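Local coordinates for MmcQ/YjbR family DNA-binding protein (Pseudomonas syringae pv. tomato, PDB 3H9X), which probably binds DNA through the "double wing" fold of the MmcQ/YjbR family, although its cellular role is not established, at residues A[31-36]-A[111-116]; A[20-25]-A[37-42]; A[75-80]-A[102-107]; A[46-51]-A[57-62]. All coordinates share one frame; numbering follows the deposited sequence.

Contact 1. Residues A[31-36]-A[111-116]; sequences FRHSDN and DSFQLT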
loop_
_atom_site.group_PDB
_atom_site.type_symbol
_atom_site.label_atom_id
_atom_site.label_comp_id
_atom_site.label_asym_id
_atom_site.label_seq_id
_atom_site.Cartn_x
_atom_site.Cartn_y
_atom_site.Cartn_z
ATOM N N PHE A 31 4.651 3.109 -6.724
ATOM C CA PHE A 31 4.295 4.477 -7.060
ATOM C C PHE A 31 5.320 5.386 -6.412
ATOM O O PHE A 31 5.461 5.393 -5.188
ATOM C CB PHE A 31 2.896 4.818 -6.546
ATOM C CG PHE A 31 1.809 4.024 -7.204
ATOM C CD1 PHE A 31 1.705 2.655 -6.986
ATOM C CD2 PHE A 31 0.908 4.635 -8.070
ATOM C CE1 PHE A 31 0.727 1.904 -7.622
ATOM C CE2 PHE A 31 -0.079 3.895 -8.714
ATOM C CZ PHE A 31 -0.169 2.525 -8.487
ATOM N N ARG A 32 6.050 6.140 -7.224
ATOM C CA ARG A 32 7.058 7.038 -6.681
ATOM C C ARG A 32 6.978 8.435 -7.272
ATOM O O ARG A 32 6.176 8.701 -8.167
ATOM C CB ARG A 32 8.452 6.472 -6.917
ATOM C CG ARG A 32 8.861 6.402 -8.368
ATOM C CD ARG A 32 8.840 4.978 -8.879
ATOM N NE ARG A 32 9.382 4.907 -10.230
ATOM C CZ ARG A 32 10.651 5.156 -10.540
ATOM N NH1 ARG A 32 11.060 5.073 -11.798
ATOM N NH2 ARG A 32 11.515 5.478 -9.592
ATOM N N HIS A 33 7.806 9.327 -6.736
ATOM C CA HIS A 33 7.869 10.709 -7.201
ATOM C C HIS A 33 8.836 10.796 -8.369
ATOM O O HIS A 33 9.780 10.009 -8.459
ATOM C CB HIS A 33 8.373 11.651 -6.105
ATOM C CG HIS A 33 7.502 11.704 -4.890
ATOM N ND1 HIS A 33 7.604 10.786 -3.866
ATOM C CD2 HIS A 33 6.537 12.578 -4.523
ATOM C CE1 HIS A 33 6.739 11.098 -2.917
ATOM N NE2 HIS A 33 6.078 12.180 -3.288
ATOM N N SER A 34 8.614 11.762 -9.251
ATOM C CA SER A 34 9.479 11.933 -10.405
ATOM C C SER A 34 10.774 12.607 -9.955
ATOM O O SER A 34 11.808 12.508 -10.622
ATOM C CB SER A 34 8.764 12.773 -11.459
ATOM O OG SER A 34 9.469 12.737 -12.686
ATOM N N ASP A 35 10.694 13.270 -8.803
ATOM C CA ASP A 35 11.811 13.986 -8.179
ATOM C C ASP A 35 12.902 13.033 -7.701
ATOM O O ASP A 35 13.853 12.745 -8.425
ATOM C CB ASP A 35 11.305 14.784 -6.974
ATOM C CG ASP A 35 10.076 15.600 -7.296
ATOM O OD1 ASP A 35 10.181 16.503 -8.151
ATOM O OD2 ASP A 35 9.003 15.339 -6.702
ATOM N N ASN A 36 12.744 12.553 -6.470
ATOM C CA ASN A 36 13.700 11.645 -5.847
ATOM C C ASN A 36 13.483 10.159 -6.121
ATOM O O ASN A 36 14.217 9.316 -5.604
ATOM C CB ASN A 36 13.706 11.860 -4.338
ATOM C CG ASN A 36 12.321 11.818 -3.748
ATOM O OD1 ASN A 36 11.545 10.910 -4.034
ATOM N ND2 ASN A 36 12.003 12.800 -2.913
ATOM N N ASP A 111 -0.506 10.783 3.356
ATOM C CA ASP A 111 0.535 10.780 4.366
ATOM C C ASP A 111 1.832 10.153 3.843
ATOM O O ASP A 111 2.911 10.698 4.061
ATOM C CB ASP A 111 0.034 10.043 5.604
ATOM C CG ASP A 111 -0.898 10.896 6.441
ATOM O OD1 ASP A 111 -1.657 11.717 5.870
ATOM O OD2 ASP A 111 -0.885 10.737 7.677
ATOM N N SER A 112 1.727 9.015 3.153
ATOM C CA SER A 112 2.893 8.318 2.590
ATOM C C SER A 112 3.533 9.177 1.507
ATOM O O SER A 112 4.754 9.183 1.347
ATOM C CB SER A 112 2.460 6.967 2.003
ATOM O OG SER A 112 3.549 6.229 1.520
ATOM N N PHE A 113 2.702 9.906 0.766
ATOM C CA PHE A 113 3.168 10.788 -0.304
ATOM C C PHE A 113 4.015 11.932 0.275
ATOM O O PHE A 113 5.132 12.159 -0.174
ATOM C CB PHE A 113 1.975 11.369 -1.066
ATOM C CG PHE A 113 2.354 12.088 -2.332
ATOM C CD1 PHE A 113 2.800 11.386 -3.442
ATOM C CD2 PHE A 113 2.288 13.471 -2.409
ATOM C CE1 PHE A 113 3.172 12.053 -4.610
ATOM C CE2 PHE A 113 2.660 14.143 -3.571
ATOM C CZ PHE A 113 3.103 13.429 -4.668
ATOM N N GLN A 114 3.473 12.638 1.271
ATOM C CA GLN A 114 4.167 13.741 1.928
ATOM C C GLN A 114 5.388 13.296 2.720
ATOM O O GLN A 114 6.330 14.052 2.877
ATOM C CB GLN A 114 3.230 14.484 2.888
ATOM C CG GLN A 114 2.112 15.298 2.252
ATOM C CD GLN A 114 2.612 16.276 1.208
ATOM O OE1 GLN A 114 3.517 17.071 1.464
ATOM N NE2 GLN A 114 2.025 16.220 0.021
ATOM N N LEU A 115 5.353 12.078 3.241
ATOM C CA LEU A 115 6.450 11.537 4.042
ATOM C C LEU A 115 7.659 11.225 3.164
ATOM O O LEU A 115 8.772 11.042 3.656
ATOM C CB LEU A 115 5.993 10.253 4.745
ATOM C CG LEU A 115 6.383 10.017 6.204
ATOM C CD1 LEU A 115 7.902 10.152 6.378
ATOM C CD2 LEU A 115 5.653 11.019 7.072
ATOM N N THR A 116 7.423 11.182 1.858
ATOM C CA THR A 116 8.461 10.854 0.890
ATOM C C THR A 116 8.673 11.936 -0.163
ATOM O O THR A 116 9.316 11.704 -1.185
ATOM C CB THR A 116 8.115 9.524 0.198
ATOM O OG1 THR A 116 6.736 9.534 -0.175
ATOM C CG2 THR A 116 8.360 8.358 1.139
#
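H33, just past strand 29-32, comes level with T116 after the last turn of helix 102-115, their CA atoms 8.1 Å apart; no backbone-to-backbone bond joins the two segments, and side chains do the bridging. The NE2 corner of H33 sits over one face of the F113 ring, 3.2 Å above its plane and displaced toward the rim near CE1. The two rings meet obliquely, with centroids 4.3 Å apart and planes inclined at 34°. T116 OG1 approaches the imidazole from another direction, in its plane and 3.2 Å from H33 CE1. N36 ND2 adds a weak hydrogen bond to T116 O at 3.4 Å (150° at the hydrogen), while N36 OD1 accepts from K38 N. Strand 39-47 completes the setting: Y40 meets F113 edge-to-face and its ring also touches that of H33, while S112 OG, on the helix, is hydrogen-bonded to K65 N of strand 58-65 and probably also to Y40 O.

Contact 2. Residues A[20-25]-A[37-42]; sequences HPWEKF and DKWYAL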
loop_
_atom_site.group_PDB
_atom_site.type_symbol
_atom_site.label_atom_id
_atom_site.label_comp_id
_atom_site.label_asym_id
_atom_site.label_seq_id
_atom_site.Cartn_x
_atom_site.Cartn_y
_atom_site.Cartn_z
ATOM N N HIS A 20 6.559 -1.085 -12.744
ATOM C CA HIS A 20 6.623 -2.513 -12.468
ATOM C C HIS A 20 8.065 -2.948 -12.527
ATOM O O HIS A 20 8.542 -3.418 -13.559
ATOM C CB HIS A 20 5.799 -3.278 -13.499
ATOM C CG HIS A 20 4.409 -2.753 -13.650
ATOM N ND1 HIS A 20 3.424 -2.978 -12.715
ATOM C CD2 HIS A 20 3.866 -1.927 -14.575
ATOM C CE1 HIS A 20 2.336 -2.311 -13.053
ATOM N NE2 HIS A 20 2.579 -1.664 -14.178
ATOM N N PRO A 21 8.786 -2.792 -11.410
ATOM C CA PRO A 21 10.197 -3.155 -11.297
ATOM C C PRO A 21 10.500 -4.629 -11.455
ATOM O O PRO A 21 11.514 -4.988 -12.041
ATOM C CB PRO A 21 10.568 -2.664 -9.904
ATOM C CG PRO A 21 9.631 -1.536 -9.677
ATOM C CD PRO A 21 8.337 -2.100 -10.195
ATOM N N TRP A 22 9.627 -5.471 -10.909
ATOM C CA TRP A 22 9.799 -6.924 -10.944
ATOM C C TRP A 22 9.240 -7.588 -12.183
ATOM O O TRP A 22 8.049 -7.524 -12.454
ATOM C CB TRP A 22 9.140 -7.560 -9.722
ATOM C CG TRP A 22 9.700 -7.076 -8.440
ATOM C CD1 TRP A 22 10.813 -7.539 -7.798
ATOM C CD2 TRP A 22 9.204 -5.992 -7.654
ATOM N NE1 TRP A 22 11.038 -6.809 -6.652
ATOM C CE2 TRP A 22 10.058 -5.854 -6.539
ATOM C CE3 TRP A 22 8.108 -5.124 -7.777
ATOM C CZ2 TRP A 22 9.863 -4.881 -5.565
ATOM C CZ3 TRP A 22 7.918 -4.154 -6.804
ATOM C CH2 TRP A 22 8.787 -4.048 -5.713
ATOM N N GLU A 23 10.115 -8.249 -12.921
ATOM C CA GLU A 23 9.727 -8.940 -14.134
ATOM C C GLU A 23 8.928 -10.176 -13.765
ATOM O O GLU A 23 7.944 -10.514 -14.414
ATOM C CB GLU A 23 10.983 -9.338 -14.917
ATOM C CG GLU A 23 11.983 -10.227 -14.136
ATOM C CD GLU A 23 12.762 -9.499 -13.022
ATOM O OE1 GLU A 23 13.690 -8.714 -13.335
ATOM O OE2 GLU A 23 12.443 -9.718 -11.829
ATOM N N LYS A 24 9.371 -10.840 -12.704
ATOM C CA LYS A 24 8.742 -12.060 -12.210
ATOM C C LYS A 24 7.318 -11.830 -11.714
ATOM O O LYS A 24 6.484 -12.732 -11.771
ATOM C CB LYS A 24 9.600 -12.657 -11.083
ATOM C CG LYS A 24 10.912 -13.300 -11.549
ATOM C CD LYS A 24 11.970 -13.348 -10.431
ATOM C CE LYS A 24 11.493 -14.063 -9.149
ATOM N NZ LYS A 24 11.391 -15.557 -9.256
ATOM N N PHE A 25 7.045 -10.621 -11.229
ATOM C CA PHE A 25 5.720 -10.285 -10.721
ATOM C C PHE A 25 5.097 -9.104 -11.457
ATOM O O PHE A 25 5.254 -7.958 -11.041
ATOM C CB PHE A 25 5.794 -9.971 -9.230
ATOM C CG PHE A 25 6.378 -11.079 -8.414
ATOM C CD1 PHE A 25 7.754 -11.244 -8.327
ATOM C CD2 PHE A 25 5.554 -11.981 -7.759
ATOM C CE1 PHE A 25 8.298 -12.292 -7.595
ATOM C CE2 PHE A 25 6.088 -13.031 -7.027
ATOM C CZ PHE A 25 7.459 -13.187 -6.946
ATOM N N ASP A 37 12.480 9.830 -6.921
ATOM C CA ASP A 37 12.208 8.435 -7.233
ATOM C C ASP A 37 11.904 7.623 -5.964
ATOM O O ASP A 37 12.135 6.410 -5.918
ATOM C CB ASP A 37 13.408 7.822 -7.969
ATOM C CG ASP A 37 13.725 8.531 -9.285
ATOM O OD1 ASP A 37 14.748 8.176 -9.919
ATOM O OD2 ASP A 37 12.961 9.440 -9.694
ATOM N N LYS A 38 11.386 8.286 -4.933
ATOM C CA LYS A 38 11.058 7.589 -3.696
ATOM C C LYS A 38 9.664 6.968 -3.745
ATOM O O LYS A 38 8.682 7.629 -4.099
ATOM C CB LYS A 38 11.165 8.530 -2.489
ATOM C CG LYS A 38 12.581 8.965 -2.166
ATOM C CD LYS A 38 12.671 9.623 -0.804
ATOM C CE LYS A 38 14.114 9.998 -0.489
ATOM N NZ LYS A 38 14.345 10.332 0.952
ATOM N N TRP A 39 9.596 5.686 -3.392
ATOM C CA TRP A 39 8.349 4.930 -3.381
ATOM C C TRP A 39 7.474 5.432 -2.258
ATOM O O TRP A 39 7.963 5.647 -1.154
ATOM C CB TRP A 39 8.626 3.448 -3.127
ATOM C CG TRP A 39 9.445 2.767 -4.169
ATOM C CD1 TRP A 39 10.082 3.348 -5.239
ATOM C CD2 TRP A 39 9.707 1.368 -4.257
ATOM N NE1 TRP A 39 10.714 2.393 -5.984
ATOM C CE2 TRP A 39 10.504 1.165 -5.404
ATOM C CE3 TRP A 39 9.344 0.256 -3.479
ATOM C CZ2 TRP A 39 10.948 -0.103 -5.791
ATOM C CZ3 TRP A 39 9.784 -1.001 -3.867
ATOM C CH2 TRP A 39 10.577 -1.169 -5.011
ATOM N N TYR A 40 6.185 5.610 -2.529
ATOM C CA TYR A 40 5.263 6.061 -1.496
ATOM C C TYR A 40 4.046 5.143 -1.454
ATOM O O TYR A 40 3.148 5.326 -0.650
ATOM C CB TYR A 40 4.866 7.531 -1.748
ATOM C CG TYR A 40 3.962 7.781 -2.943
ATOM C CD1 TYR A 40 2.584 7.581 -2.852
ATOM C CD2 TYR A 40 4.484 8.219 -4.163
ATOM C CE1 TYR A 40 1.738 7.806 -3.947
ATOM C CE2 TYR A 40 3.643 8.447 -5.268
ATOM C CZ TYR A 40 2.267 8.234 -5.149
ATOM O OH TYR A 40 1.420 8.423 -6.224
ATOM N N ALA A 41 4.061 4.134 -2.319
ATOM C CA ALA A 41 2.980 3.167 -2.442
ATOM C C ALA A 41 3.453 1.898 -3.171
ATOM O O ALA A 41 4.062 1.977 -4.243
ATOM C CB ALA A 41 1.820 3.797 -3.202
ATOM N N LEU A 42 3.168 0.736 -2.581
ATOM C CA LEU A 42 3.543 -0.562 -3.148
ATOM C C LEU A 42 2.293 -1.440 -3.285
ATOM O O LEU A 42 1.744 -1.929 -2.292
ATOM C CB LEU A 42 4.535 -1.278 -2.231
ATOM C CG LEU A 42 5.651 -2.163 -2.806
ATOM C CD1 LEU A 42 6.104 -3.104 -1.702
ATOM C CD2 LEU A 42 5.198 -2.959 -4.012
#
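W22 and W39 meet through the outer corners of their six-membered rings, W22 CH2 lying 3.5 Å from W39 CH2. This is the tight part of the contact: the indoles meet obliquely, their planes steeply inclined at 75° and the six-membered ring centroids 5.6 Å apart. Buried L42 backs the pair, reaching W22 roughly at right angles to it, its CD2 4.1 Å from W22 CZ3; V30 of strand 29-32 touches both indoles, and M86 packs on W39 and L42. The outer side is looser: exposed P21 adds one glancing touch, CG to W39 CZ2 at 4.3 Å, and both indoles keep part of their surface in solvent. No hydrogen bond links the segments. The arrangement is that of a loop packed through aromatic side chains on the edge region of a five-stranded antiparallel sheet, where strand 39-47 pairs with the outermost strand 29-32 and carries a classic beta bulge, Y40 and A41 both facing F31.

Contact 3. Residues A[75-80]-A[102-107]; sequences RKKPGI and AKEIHS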
loop_
_atom_site.group_PDB
_atom_site.type_symbol
_atom_site.label_atom_id
_atom_site.label_comp_id
_atom_site.label_asym_id
_atom_site.label_seq_id
_atom_site.Cartn_x
_atom_site.Cartn_y
_atom_site.Cartn_z
ATOM N N ARG A 75 -1.843 -0.428 12.944
ATOM C CA ARG A 75 -1.906 -1.891 12.857
ATOM C C ARG A 75 -3.006 -2.518 13.684
ATOM O O ARG A 75 -3.359 -3.669 13.460
ATOM C CB ARG A 75 -0.567 -2.511 13.269
ATOM C CG ARG A 75 0.493 -2.456 12.185
ATOM C CD ARG A 75 1.870 -2.882 12.680
ATOM N NE ARG A 75 1.916 -4.247 13.194
ATOM C CZ ARG A 75 3.027 -4.836 13.627
ATOM N NH1 ARG A 75 4.181 -4.187 13.599
ATOM N NH2 ARG A 75 2.981 -6.069 14.105
ATOM N N LYS A 76 -3.534 -1.757 14.639
ATOM C CA LYS A 76 -4.603 -2.223 15.519
ATOM C C LYS A 76 -5.954 -2.128 14.814
ATOM O O LYS A 76 -6.924 -2.781 15.212
ATOM C CB LYS A 76 -4.629 -1.393 16.818
ATOM C CG LYS A 76 -3.942 -2.063 18.027
ATOM C CD LYS A 76 -3.455 -1.054 19.084
ATOM C CE LYS A 76 -4.568 -0.129 19.590
ATOM N NZ LYS A 76 -4.001 1.081 20.315
ATOM N N LYS A 77 -6.025 -1.308 13.771
ATOM C CA LYS A 77 -7.276 -1.187 13.042
ATOM C C LYS A 77 -7.497 -2.439 12.208
ATOM O O LYS A 77 -6.554 -3.190 11.916
ATOM C CB LYS A 77 -7.281 0.042 12.121
ATOM C CG LYS A 77 -7.486 1.335 12.849
ATOM C CD LYS A 77 -7.700 2.483 11.900
ATOM C CE LYS A 77 -7.960 3.757 12.685
ATOM N NZ LYS A 77 -8.272 4.898 11.783
ATOM N N PRO A 78 -8.763 -2.704 11.857
ATOM C CA PRO A 78 -9.086 -3.871 11.048
ATOM C C PRO A 78 -8.785 -3.529 9.601
ATOM O O PRO A 78 -9.169 -2.462 9.112
ATOM C CB PRO A 78 -10.571 -4.073 11.321
ATOM C CG PRO A 78 -11.057 -2.680 11.586
ATOM C CD PRO A 78 -9.978 -2.132 12.465
ATOM N N GLY A 79 -8.072 -4.429 8.930
ATOM C CA GLY A 79 -7.725 -4.206 7.535
ATOM C C GLY A 79 -6.296 -3.730 7.323
ATOM O O GLY A 79 -5.814 -3.696 6.188
ATOM N N ILE A 80 -5.633 -3.355 8.416
ATOM C CA ILE A 80 -4.256 -2.881 8.388
ATOM C C ILE A 80 -3.414 -3.941 9.078
ATOM O O ILE A 80 -3.722 -4.365 10.188
ATOM C CB ILE A 80 -4.124 -1.537 9.122
ATOM C CG1 ILE A 80 -4.989 -0.490 8.414
ATOM C CG2 ILE A 80 -2.677 -1.095 9.153
ATOM C CD1 ILE A 80 -5.165 0.804 9.169
ATOM N N ALA A 102 -12.254 3.855 1.956
ATOM C CA ALA A 102 -11.557 4.578 0.891
ATOM C C ALA A 102 -11.118 5.954 1.406
ATOM O O ALA A 102 -10.015 6.409 1.088
ATOM C CB ALA A 102 -12.468 4.742 -0.333
ATOM N N LYS A 103 -11.956 6.620 2.210
ATOM C CA LYS A 103 -11.562 7.939 2.719
ATOM C C LYS A 103 -10.313 7.813 3.579
ATOM O O LYS A 103 -9.332 8.526 3.354
ATOM C CB LYS A 103 -12.686 8.593 3.537
ATOM C CG LYS A 103 -12.438 10.090 3.827
ATOM C CD LYS A 103 -13.463 10.672 4.825
ATOM C CE LYS A 103 -13.184 10.152 6.245
ATOM N NZ LYS A 103 -14.265 10.409 7.273
ATOM N N GLU A 104 -10.359 6.908 4.562
ATOM C CA GLU A 104 -9.226 6.671 5.467
ATOM C C GLU A 104 -8.001 6.239 4.653
ATOM O O GLU A 104 -6.871 6.592 4.981
ATOM C CB GLU A 104 -9.579 5.583 6.476
ATOM C CG GLU A 104 -8.444 5.206 7.431
ATOM C CD GLU A 104 -8.056 6.325 8.398
ATOM O OE1 GLU A 104 -8.951 6.780 9.185
ATOM O OE2 GLU A 104 -6.853 6.740 8.382
ATOM N N ILE A 105 -8.235 5.474 3.589
ATOM C CA ILE A 105 -7.145 5.049 2.734
ATOM C C ILE A 105 -6.571 6.239 1.963
ATOM O O ILE A 105 -5.357 6.363 1.847
ATOM C CB ILE A 105 -7.602 3.983 1.714
ATOM C CG1 ILE A 105 -7.905 2.665 2.428
ATOM C CG2 ILE A 105 -6.526 3.781 0.654
ATOM C CD1 ILE A 105 -8.528 1.610 1.535
ATOM N N HIS A 106 -7.423 7.112 1.428
ATOM C CA HIS A 106 -6.931 8.269 0.668
ATOM C C HIS A 106 -6.002 9.136 1.489
ATOM O O HIS A 106 -4.998 9.632 0.974
ATOM C CB HIS A 106 -8.090 9.130 0.162
ATOM C CG HIS A 106 -8.890 8.476 -0.916
ATOM N ND1 HIS A 106 -10.185 8.841 -1.208
ATOM C CD2 HIS A 106 -8.596 7.435 -1.733
ATOM C CE1 HIS A 106 -10.659 8.048 -2.152
ATOM N NE2 HIS A 106 -9.715 7.187 -2.487
ATOM N N SER A 107 -6.340 9.323 2.764
ATOM C CA SER A 107 -5.521 10.143 3.645
ATOM C C SER A 107 -4.179 9.463 3.901
ATOM O O SER A 107 -3.138 10.132 3.912
ATOM C CB SER A 107 -6.253 10.413 4.963
ATOM O OG SER A 107 -6.577 9.213 5.631
#
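K77 and E104 have the nearest CA atoms of the two segments, yet these are 11.1 Å apart, so the backbones stand well clear of each other and one surface salt bridge spans the gap. On one side the chain makes a type II beta turn from K77 to I80, with G79 at phi 101°, a conformation that favours glycine; on the other is the first part of helix 102-115. The two side chains come from opposite directions. K77 is extended beyond CG and carries NZ straight out from the turn. E104 leaves the helix with CG anti to the backbone N (chi1 177°) and then bends at chi2, presenting its carboxylate to the lysine. The approach is lopsided: K77 NZ is 3.3 Å from E104 OE1 but 4.1 Å from E104 OE2. Only 72 Å² is buried between the segments, consistent with a peripheral electrostatic link. Deeper in, I80 and I105 both pack on L100, and the G79 backbone bonds to L95. Within the helix, S107 folds its hydroxyl back on the same glutamate's backbone, OG donating to E104 O at 2.7 Å from 40° outside the carbonyl plane.

Contact 4. Residues A[46-51]-A[57-62]; sequences IPAEKI and KRVDVI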
loop_
_atom_site.group_PDB
_atom_site.type_symbol
_atom_site.label_atom_id
_atom_site.label_comp_id
_atom_site.label_asym_id
_atom_site.label_seq_id
_atom_site.Cartn_x
_atom_site.Cartn_y
_atom_site.Cartn_z
ATOM N N ILE A 46 -0.839 -10.808 -3.221
ATOM C CA ILE A 46 -0.159 -11.861 -2.462
ATOM C C ILE A 46 -1.061 -12.916 -1.837
ATOM O O ILE A 46 -2.278 -12.736 -1.739
ATOM C CB ILE A 46 0.688 -11.263 -1.306
ATOM C CG1 ILE A 46 -0.231 -10.526 -0.325
ATOM C CG2 ILE A 46 1.739 -10.324 -1.865
ATOM C CD1 ILE A 46 0.425 -10.135 0.981
ATOM N N PRO A 47 -0.468 -14.050 -1.414
ATOM C CA PRO A 47 -1.232 -15.129 -0.785
ATOM C C PRO A 47 -1.727 -14.634 0.585
ATOM O O PRO A 47 -0.940 -14.152 1.392
ATOM C CB PRO A 47 -0.196 -16.245 -0.652
ATOM C CG PRO A 47 0.719 -15.998 -1.805
ATOM C CD PRO A 47 0.897 -14.511 -1.740
ATOM N N ALA A 48 -3.025 -14.745 0.839
ATOM C CA ALA A 48 -3.589 -14.290 2.097
ATOM C C ALA A 48 -2.725 -14.675 3.303
ATOM O O ALA A 48 -2.507 -13.856 4.210
ATOM C CB ALA A 48 -5.002 -14.839 2.257
ATOM N N GLU A 49 -2.213 -15.909 3.294
ATOM C CA GLU A 49 -1.379 -16.441 4.387
ATOM C C GLU A 49 -0.185 -15.548 4.780
ATOM O O GLU A 49 0.042 -15.324 5.966
ATOM C CB GLU A 49 -0.873 -17.851 4.024
ATOM C CG GLU A 49 0.119 -17.877 2.855
ATOM C CD GLU A 49 1.138 -19.030 2.944
ATOM O OE1 GLU A 49 1.775 -19.199 4.029
ATOM O OE2 GLU A 49 1.325 -19.749 1.917
ATOM N N LYS A 50 0.563 -15.050 3.790
ATOM C CA LYS A 50 1.720 -14.174 4.022
ATOM C C LYS A 50 1.483 -13.004 5.012
ATOM O O LYS A 50 2.456 -12.431 5.533
ATOM C CB LYS A 50 2.230 -13.588 2.698
ATOM C CG LYS A 50 2.964 -14.571 1.777
ATOM C CD LYS A 50 4.408 -14.788 2.243
ATOM C CE LYS A 50 5.194 -15.769 1.345
ATOM N NZ LYS A 50 4.715 -17.183 1.489
ATOM N N ILE A 51 0.223 -12.619 5.251
ATOM C CA ILE A 51 -0.057 -11.540 6.217
ATOM C C ILE A 51 -1.033 -11.964 7.310
ATOM O O ILE A 51 -1.793 -11.136 7.844
ATOM C CB ILE A 51 -0.624 -10.237 5.576
ATOM C CG1 ILE A 51 -1.991 -10.509 4.929
ATOM C CG2 ILE A 51 0.398 -9.652 4.616
ATOM C CD1 ILE A 51 -2.741 -9.227 4.556
ATOM N N LYS A 57 -6.479 -18.390 -0.305
ATOM C CA LYS A 57 -6.876 -17.376 -1.257
ATOM C C LYS A 57 -5.815 -16.290 -1.398
ATOM O O LYS A 57 -4.971 -16.145 -0.524
ATOM C CB LYS A 57 -8.161 -16.735 -0.774
ATOM C CG LYS A 57 -7.980 -16.025 0.531
ATOM C CD LYS A 57 -9.074 -14.975 0.701
ATOM C CE LYS A 57 -8.862 -14.200 2.010
ATOM N NZ LYS A 57 -9.717 -12.963 2.125
ATOM N N ARG A 58 -5.861 -15.530 -2.493
ATOM C CA ARG A 58 -4.924 -14.426 -2.695
ATOM C C ARG A 58 -5.630 -13.133 -2.218
ATOM O O ARG A 58 -6.860 -13.110 -2.025
ATOM C CB ARG A 58 -4.575 -14.244 -4.183
ATOM C CG ARG A 58 -4.478 -15.491 -5.073
ATOM C CD ARG A 58 -3.056 -15.944 -5.253
ATOM N NE ARG A 58 -2.167 -14.811 -5.447
ATOM C CZ ARG A 58 -0.840 -14.912 -5.511
ATOM N NH1 ARG A 58 -0.244 -16.096 -5.401
ATOM N NH2 ARG A 58 -0.095 -13.829 -5.684
ATOM N N VAL A 59 -4.846 -12.065 -2.047
ATOM C CA VAL A 59 -5.361 -10.743 -1.643
ATOM C C VAL A 59 -4.563 -9.605 -2.325
ATOM O O VAL A 59 -3.396 -9.781 -2.690
ATOM C CB VAL A 59 -5.278 -10.519 -0.099
ATOM C CG1 VAL A 59 -6.261 -11.427 0.622
ATOM C CG2 VAL A 59 -3.868 -10.774 0.399
ATOM N N ASP A 60 -5.192 -8.453 -2.526
ATOM C CA ASP A 60 -4.489 -7.318 -3.110
ATOM C C ASP A 60 -4.284 -6.320 -1.991
ATOM O O ASP A 60 -5.246 -5.899 -1.352
ATOM C CB ASP A 60 -5.292 -6.678 -4.243
ATOM C CG ASP A 60 -4.925 -7.240 -5.607
ATOM O OD1 ASP A 60 -4.332 -8.346 -5.651
ATOM O OD2 ASP A 60 -5.239 -6.575 -6.627
ATOM N N VAL A 61 -3.028 -5.946 -1.760
ATOM C CA VAL A 61 -2.675 -5.020 -0.687
ATOM C C VAL A 61 -1.783 -3.879 -1.187
ATOM O O VAL A 61 -1.151 -3.992 -2.228
ATOM C CB VAL A 61 -1.948 -5.798 0.484
ATOM C CG1 VAL A 61 -2.751 -7.031 0.850
ATOM C CG2 VAL A 61 -0.526 -6.216 0.071
ATOM N N ILE A 62 -1.767 -2.770 -0.455
ATOM C CA ILE A 62 -0.897 -1.659 -0.805
ATOM C C ILE A 62 -0.092 -1.323 0.434
ATOM O O ILE A 62 -0.606 -1.353 1.557
ATOM C CB ILE A 62 -1.635 -0.385 -1.224
ATOM C CG1 ILE A 62 -2.685 -0.034 -0.184
ATOM C CG2 ILE A 62 -2.187 -0.545 -2.626
ATOM C CD1 ILE A 62 -3.263 1.331 -0.342
#
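Antiparallel strand pairing defines this contact, which lies where strands 39-47 and 58-65 of the central sheet meet beside their connecting loop. I46 and V59 form a hydrogen-bonded pair: I46 N donates to V59 O at 2.8 Å, and V59 N to I46 O at 2.7 Å. P47 and R58 follow as a non-hydrogen-bonded pair, and A48 N then donates to K57 O at 2.8 Å, carrying the ladder into the 3-10 segment 48-50. Side chains reinforce it on the face shared by I46 and V59, where I46 CG1 meets V59 CG2 at 3.7 Å and I46 CD1 reaches V61 CG2 at 4.1 Å. A48 CB packs on V59 CG1, 4.0 Å away. R58 bends at chi2 and chi3 to run alongside P47, one guanidinium face lying against the P47 CG and CD edge, with P47 CG 3.7 Å from R58 NH1; its NH2 makes a salt bridge with D45. Neighbouring strand 91-95 supplies L95 against V59 and V61. The arrangement is that of a beta hairpin whose connection starts with a 3-10 turn.

All four contacts draw on one small alpha-beta domain. Contacts 1, 2 and 4 involve the antiparallel sheet: strand 39-47 serves contacts 2 and 4, whose centres are about 17 Å apart, and pairs with strand 29-32 of contact 1. Helix 102-115 joins contact 1 to contact 3, centres about 19 Å apart. Along the chain, contact 2 closes before contact 4 opens, and contact 4 before contact 3; the segments of contacts 1 and 2 alternate, and contact 1 spans contacts 3 and 4. Packing of I62 on I105 connects contacts 4 and 3, consistent with hairpin and helix packing on a common core. Sheet and C-terminal helix together probably form the framework of the double-wing fold.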